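Local coordinates for penicillin-binding protein 2 (Pbp2) (Helicobacter pylori, PDB 5LP5) that probably cross-links peptidoglycan as a penicillin-binding transpeptidase of the cell inner membrane, and forms a complex with MreC that serves cell-wall synthesis, at residues A[401-406]-A[440-445]; A[267-272]-A[299-304]. One frame throughout, in Å; residues are numbered along the deposited sequence.

Interaction 1: residues A[401-406]-A[440-445]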
loop_
_atom_site.group_PDB
_atom_site.type_symbol
_atom_site.label_atom_id
_atom_site.label_comp_id
_atom_site.label_asym_id
_atom_site.label_seq_id
_atom_site.Cartn_x
_atom_site.Cartn_y
_atom_site.Cartn_z
ATOM N N PRO A 401 20.849 7.092 6.717
ATOM C CA PRO A 401 21.396 8.441 6.575
ATOM C C PRO A 401 22.122 8.948 7.838
ATOM O O PRO A 401 21.767 8.587 8.972
ATOM C CB PRO A 401 20.154 9.293 6.287
ATOM C CG PRO A 401 18.997 8.348 6.150
ATOM C CD PRO A 401 19.386 7.106 6.869
ATOM N N ASN A 402 23.134 9.774 7.605
ATOM C CA ASN A 402 23.833 10.520 8.653
ATOM C C ASN A 402 24.362 9.667 9.784
ATOM O O ASN A 402 24.012 9.919 10.916
ATOM C CB ASN A 402 22.912 11.587 9.266
ATOM C CG ASN A 402 22.754 12.807 8.387
ATOM O OD1 ASN A 402 21.969 12.820 7.428
ATOM N ND2 ASN A 402 23.479 13.870 8.739
ATOM N N GLU A 403 25.210 8.684 9.512
ATOM C CA GLU A 403 25.900 7.997 10.605
ATOM C C GLU A 403 26.957 8.911 11.234
ATOM O O GLU A 403 27.718 9.568 10.534
ATOM C CB GLU A 403 26.564 6.723 10.120
ATOM C CG GLU A 403 27.034 5.850 11.263
ATOM C CD GLU A 403 27.915 4.721 10.803
ATOM O OE1 GLU A 403 27.934 4.441 9.587
ATOM O OE2 GLU A 403 28.585 4.121 11.666
ATOM N N PHE A 404 26.993 8.952 12.559
ATOM C CA PHE A 404 27.968 9.768 13.280
ATOM C C PHE A 404 29.334 9.106 13.338
ATOM O O PHE A 404 29.440 7.926 13.648
ATOM C CB PHE A 404 27.494 10.008 14.711
ATOM C CG PHE A 404 26.464 11.086 14.846
ATOM C CD1 PHE A 404 25.850 11.649 13.720
ATOM C CD2 PHE A 404 26.065 11.506 16.105
ATOM C CE1 PHE A 404 24.898 12.630 13.854
ATOM C CE2 PHE A 404 25.099 12.479 16.238
ATOM C CZ PHE A 404 24.527 13.049 15.113
ATOM N N VAL A 405 30.373 9.874 13.041
ATOM C CA VAL A 405 31.742 9.495 13.409
ATOM C C VAL A 405 31.953 9.909 14.834
ATOM O O VAL A 405 31.313 10.849 15.340
ATOM C CB VAL A 405 32.848 10.171 12.546
ATOM C CG1 VAL A 405 32.727 9.735 11.088
ATOM C CG2 VAL A 405 32.837 11.699 12.671
ATOM N N GLY A 406 32.884 9.237 15.477
ATOM C CA GLY A 406 33.156 9.557 16.858
ATOM C C GLY A 406 34.156 10.677 17.025
ATOM O O GLY A 406 34.281 11.571 16.192
ATOM N N THR A 440 29.737 5.489 18.933
ATOM C CA THR A 440 28.359 5.038 18.695
ATOM C C THR A 440 28.289 3.555 19.004
ATOM O O THR A 440 29.272 2.847 18.833
ATOM C CB THR A 440 27.921 5.265 17.221
ATOM O OG1 THR A 440 28.848 4.636 16.303
ATOM C CG2 THR A 440 27.804 6.764 16.897
ATOM N N PRO A 441 27.131 3.072 19.484
ATOM C CA PRO A 441 26.931 1.632 19.613
ATOM C C PRO A 441 27.292 0.841 18.370
ATOM O O PRO A 441 27.773 -0.277 18.493
ATOM C CB PRO A 441 25.447 1.518 19.918
ATOM C CG PRO A 441 25.158 2.744 20.703
ATOM C CD PRO A 441 26.041 3.818 20.133
ATOM N N LEU A 442 27.101 1.423 17.190
ATOM C CA LEU A 442 27.571 0.778 15.960
ATOM C C LEU A 442 29.098 0.570 15.952
ATOM O O LEU A 442 29.582 -0.512 15.619
ATOM C CB LEU A 442 27.108 1.548 14.723
ATOM C CG LEU A 442 25.703 1.183 14.196
ATOM C CD1 LEU A 442 25.259 2.149 13.092
ATOM C CD2 LEU A 442 25.616 -0.232 13.658
ATOM N N GLN A 443 29.845 1.597 16.329
ATOM C CA GLN A 443 31.311 1.518 16.351
ATOM C C GLN A 443 31.796 0.391 17.249
ATOM O O GLN A 443 32.683 -0.397 16.855
ATOM C CB GLN A 443 31.932 2.870 16.767
ATOM C CG GLN A 443 31.929 3.879 15.612
ATOM C CD GLN A 443 32.394 5.272 15.978
ATOM O OE1 GLN A 443 32.170 5.754 17.087
ATOM N NE2 GLN A 443 33.046 5.930 15.027
ATOM N N VAL A 444 31.191 0.297 18.438
ATOM C CA VAL A 444 31.564 -0.732 19.429
ATOM C C VAL A 444 31.298 -2.135 18.878
ATOM O O VAL A 444 32.122 -3.041 19.039
ATOM C CB VAL A 444 30.788 -0.537 20.741
ATOM C CG1 VAL A 444 31.117 -1.637 21.737
ATOM C CG2 VAL A 444 31.094 0.826 21.345
ATOM N N LEU A 445 30.145 -2.292 18.223
ATOM C CA LEU A 445 29.734 -3.545 17.582
ATOM C C LEU A 445 30.690 -3.997 16.485
ATOM O O LEU A 445 31.097 -5.179 16.463
ATOM C CB LEU A 445 28.326 -3.392 16.991
ATOM C CG LEU A 445 27.786 -4.556 16.152
ATOM C CD1 LEU A 445 27.292 -5.706 17.009
ATOM C CD2 LEU A 445 26.673 -4.072 15.251
HETATM O O HOH W 1 29.216 5.206 13.969
#

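Interaction 2: residues A[267-272]-A[299-304]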
loop_
_atom_site.group_PDB
_atom_site.type_symbol
_atom_site.label_atom_id
_atom_site.label_comp_id
_atom_site.label_asym_id
_atom_site.label_seq_id
_atom_site.Cartn_x
_atom_site.Cartn_y
_atom_site.Cartn_z
ATOM N N ALA A 267 18.488 -4.113 15.782
ATOM C CA ALA A 267 18.907 -2.719 15.942
ATOM C C ALA A 267 17.777 -1.973 16.667
ATOM O O ALA A 267 16.840 -1.427 16.052
ATOM C CB ALA A 267 19.208 -2.083 14.605
ATOM N N GLY A 268 17.852 -1.982 17.987
ATOM C CA GLY A 268 16.876 -1.288 18.787
ATOM C C GLY A 268 17.396 0.023 19.312
ATOM O O GLY A 268 18.550 0.117 19.697
ATOM N N SER A 269 16.534 1.034 19.327
ATOM C CA SER A 269 16.841 2.304 19.980
ATOM C C SER A 269 15.665 2.708 20.836
ATOM O O SER A 269 14.557 2.808 20.336
ATOM C CB SER A 269 17.140 3.411 18.956
ATOM O OG SER A 269 17.128 4.699 19.583
ATOM N N TYR A 270 15.914 2.976 22.116
ATOM C CA TYR A 270 14.819 3.051 23.090
ATOM C C TYR A 270 14.798 4.333 23.890
ATOM O O TYR A 270 15.774 4.668 24.571
ATOM C CB TYR A 270 14.866 1.846 24.023
ATOM C CG TYR A 270 14.845 0.576 23.231
ATOM C CD1 TYR A 270 13.640 0.026 22.800
ATOM C CD2 TYR A 270 16.033 -0.053 22.847
ATOM C CE1 TYR A 270 13.620 -1.141 22.034
ATOM C CE2 TYR A 270 16.021 -1.211 22.080
ATOM C CZ TYR A 270 14.810 -1.743 21.680
ATOM O OH TYR A 270 14.760 -2.887 20.949
ATOM N N PRO A 271 13.667 5.048 23.825
ATOM C CA PRO A 271 12.411 4.654 23.202
ATOM C C PRO A 271 12.366 4.613 21.689
ATOM O O PRO A 271 12.923 5.485 21.041
ATOM C CB PRO A 271 11.428 5.753 23.654
ATOM C CG PRO A 271 12.116 6.553 24.687
ATOM C CD PRO A 271 13.572 6.368 24.469
ATOM N N GLU A 272 11.696 3.602 21.137
ATOM C CA GLU A 272 11.218 3.626 19.749
ATOM C C GLU A 272 9.939 4.505 19.704
ATOM O O GLU A 272 9.447 4.929 20.750
ATOM C CB GLU A 272 10.904 2.194 19.252
ATOM C CG GLU A 272 12.039 1.169 19.324
ATOM C CD GLU A 272 12.943 1.165 18.103
ATOM O OE1 GLU A 272 12.797 2.072 17.262
ATOM O OE2 GLU A 272 13.808 0.263 17.984
ATOM N N LEU A 299 15.363 10.147 18.847
ATOM C CA LEU A 299 16.788 9.904 18.776
ATOM C C LEU A 299 17.078 8.460 18.391
ATOM O O LEU A 299 16.604 7.514 19.042
ATOM C CB LEU A 299 17.459 10.237 20.105
ATOM C CG LEU A 299 18.994 10.140 20.120
ATOM C CD1 LEU A 299 19.634 11.202 19.250
ATOM C CD2 LEU A 299 19.561 10.217 21.532
ATOM N N ASN A 300 17.841 8.323 17.309
ATOM C CA ASN A 300 18.453 7.078 16.927
ATOM C C ASN A 300 19.728 6.928 17.756
ATOM O O ASN A 300 20.706 7.633 17.562
ATOM C CB ASN A 300 18.768 7.082 15.427
ATOM C CG ASN A 300 19.359 5.769 14.940
ATOM O OD1 ASN A 300 20.191 5.160 15.608
ATOM N ND2 ASN A 300 18.923 5.331 13.767
ATOM N N ARG A 301 19.706 5.991 18.687
ATOM C CA ARG A 301 20.795 5.833 19.619
ATOM C C ARG A 301 21.901 4.863 19.179
ATOM O O ARG A 301 22.963 4.861 19.791
ATOM C CB ARG A 301 20.223 5.378 20.948
ATOM C CG ARG A 301 19.422 6.462 21.646
ATOM C CD ARG A 301 18.912 5.970 22.990
ATOM N NE ARG A 301 18.362 7.052 23.801
ATOM C CZ ARG A 301 17.181 7.627 23.585
ATOM N NH1 ARG A 301 16.388 7.251 22.559
ATOM N NH2 ARG A 301 16.786 8.598 24.394
ATOM N N PHE A 302 21.676 4.038 18.149
ATOM C CA PHE A 302 22.749 3.155 17.674
ATOM C C PHE A 302 23.653 3.798 16.596
ATOM O O PHE A 302 24.798 3.372 16.412
ATOM C CB PHE A 302 22.221 1.761 17.230
ATOM C CG PHE A 302 21.202 1.787 16.111
ATOM C CD1 PHE A 302 21.593 1.949 14.785
ATOM C CD2 PHE A 302 19.844 1.618 16.384
ATOM C CE1 PHE A 302 20.651 1.986 13.758
ATOM C CE2 PHE A 302 18.909 1.645 15.354
ATOM C CZ PHE A 302 19.317 1.826 14.039
ATOM N N ALA A 303 23.134 4.828 15.917
ATOM C CA ALA A 303 23.845 5.516 14.818
ATOM C C ALA A 303 23.980 7.038 14.960
ATOM O O ALA A 303 24.860 7.638 14.334
ATOM C CB ALA A 303 23.158 5.208 13.497
ATOM N N ASN A 304 23.109 7.668 15.747
ATOM C CA ASN A 304 23.091 9.136 15.853
ATOM C C ASN A 304 23.102 9.620 17.300
ATOM O O ASN A 304 22.364 10.539 17.674
ATOM C CB ASN A 304 21.878 9.696 15.104
ATOM C CG ASN A 304 21.969 9.445 13.619
ATOM O OD1 ASN A 304 21.270 8.600 13.059
ATOM N ND2 ASN A 304 22.876 10.153 12.972
#

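Interaction 1: residues A[401-406]-A[440-445]
A capping box at the start of helix 441-453 faces the loop 401-406 in the transpeptidase domain. Thr-440 is the N-cap. Its OG1 sits in the crowded position between the backbone N and the carbonyl carbon (chi1 55°) and accepts from Gln-443 N at 3.2 Å. Gln-443 returns the bond: its OE1 takes Thr-440 N at 3.1 Å, with the donor above the carbonyl plane. The Gln-443 chain is extended beyond CG, and its NE2 donates to the carbonyl of Glu-394. That NE2 lies 3.3 Å from Gly-406 N, but both are donors and no bond forms.

No direct hydrogen bond joins the two segments. A single water bridges the loop after helix 380-389 to the N-cap of helix 441-453, whose Pro-441, Val-444 and Leu-445 pack on the antiparallel sheet. The water donates to Glu-403 OE2 at 2.6 Å and to Phe-404 O at 2.7 Å, and it accepts from Thr-440 OG1. Glu-403 reaches inward with CG anti to the backbone N (chi1 -168°). Its OE1 is held by the backbone N of Gly-397 and Val-398, and its OE2 also bonds Thr-396 OG1. These donors, with the nearby helix start, would probably keep the buried carboxylate ionised. Leu-442 crosses Glu-403 obliquely, with CD1 4.1 Å from OE2. Apolar contact is slight: Thr-440 CG2 meets Phe-404 CB at 3.9 Å.

Interaction 2: residues A[267-272]-A[299-304]
Ser-269 turns OG anti to its backbone N (chi1 166°), which aims the hydroxyl from strand 264-270 at the loop 299-304. Arg-301 places CG beside its backbone N, and its chain runs extended to NE. Phe-302 has CG in the crowded position between the backbone N and the carbonyl carbon (chi1 59°), which brings its ring to Ala-267.

Ser-269 OG donates to Leu-299 O at 2.9 Å, in the carbonyl plane and on a lone pair. It also accepts from Arg-301 N at 3.0 Å. Tyr-270 O lies over one face of the Arg-301 guanidinium without a hydrogen bond to it, and Leu-299 CD2 covers the opposite face 4.0 Å from the plane. The peptide bond before Pro-271 is cis, and Pro-271 CD comes to 3.5 Å from Arg-301 NH1. NE forms a salt bridge with Glu-563, and NH2 and NH1 hydrogen-bond to the carbonyls of Tyr-295 and Asn-296.

Ala-267 CB makes a CH-pi contact over one face of the Phe-302 ring, 4.0 Å from its centroid. Asn-300 OD1 lies over the other face. The same oxygen accepts from Ala-303 N in an Asx motif. Strand 264-270 is outermost, within this chain, in the transpeptidase domain's antiparallel sheet. Both bonds of the buried OG go to loop backbone flanking Asn-300, so they fix the loop against this strand, while Glu-563 probably balances the buried Arg-301 charge.

Interaction 2 comes first along the chain and closes before interaction 1 opens. Their centres are about 11 Å apart, both within the transpeptidase domain. The loop 299-304 touches strand 264-270 in interaction 2 and also both 401-406 and 440-445 of interaction 1. Asn-304 ND2 probably bonds Asn-402 O, and Ala-303 O probably bonds Phe-404 N. Phe-302 and Leu-442 share a backbone hydrogen bond. Helix 441-453 also packs on strands 252-258, 542-549 and 556-562 of the antiparallel sheet to which strand 264-270 belongs. Loop 401-406 thus meets the helix, loop 299-304 meets the sheet's strand 264-270, and the two loops bond to each other.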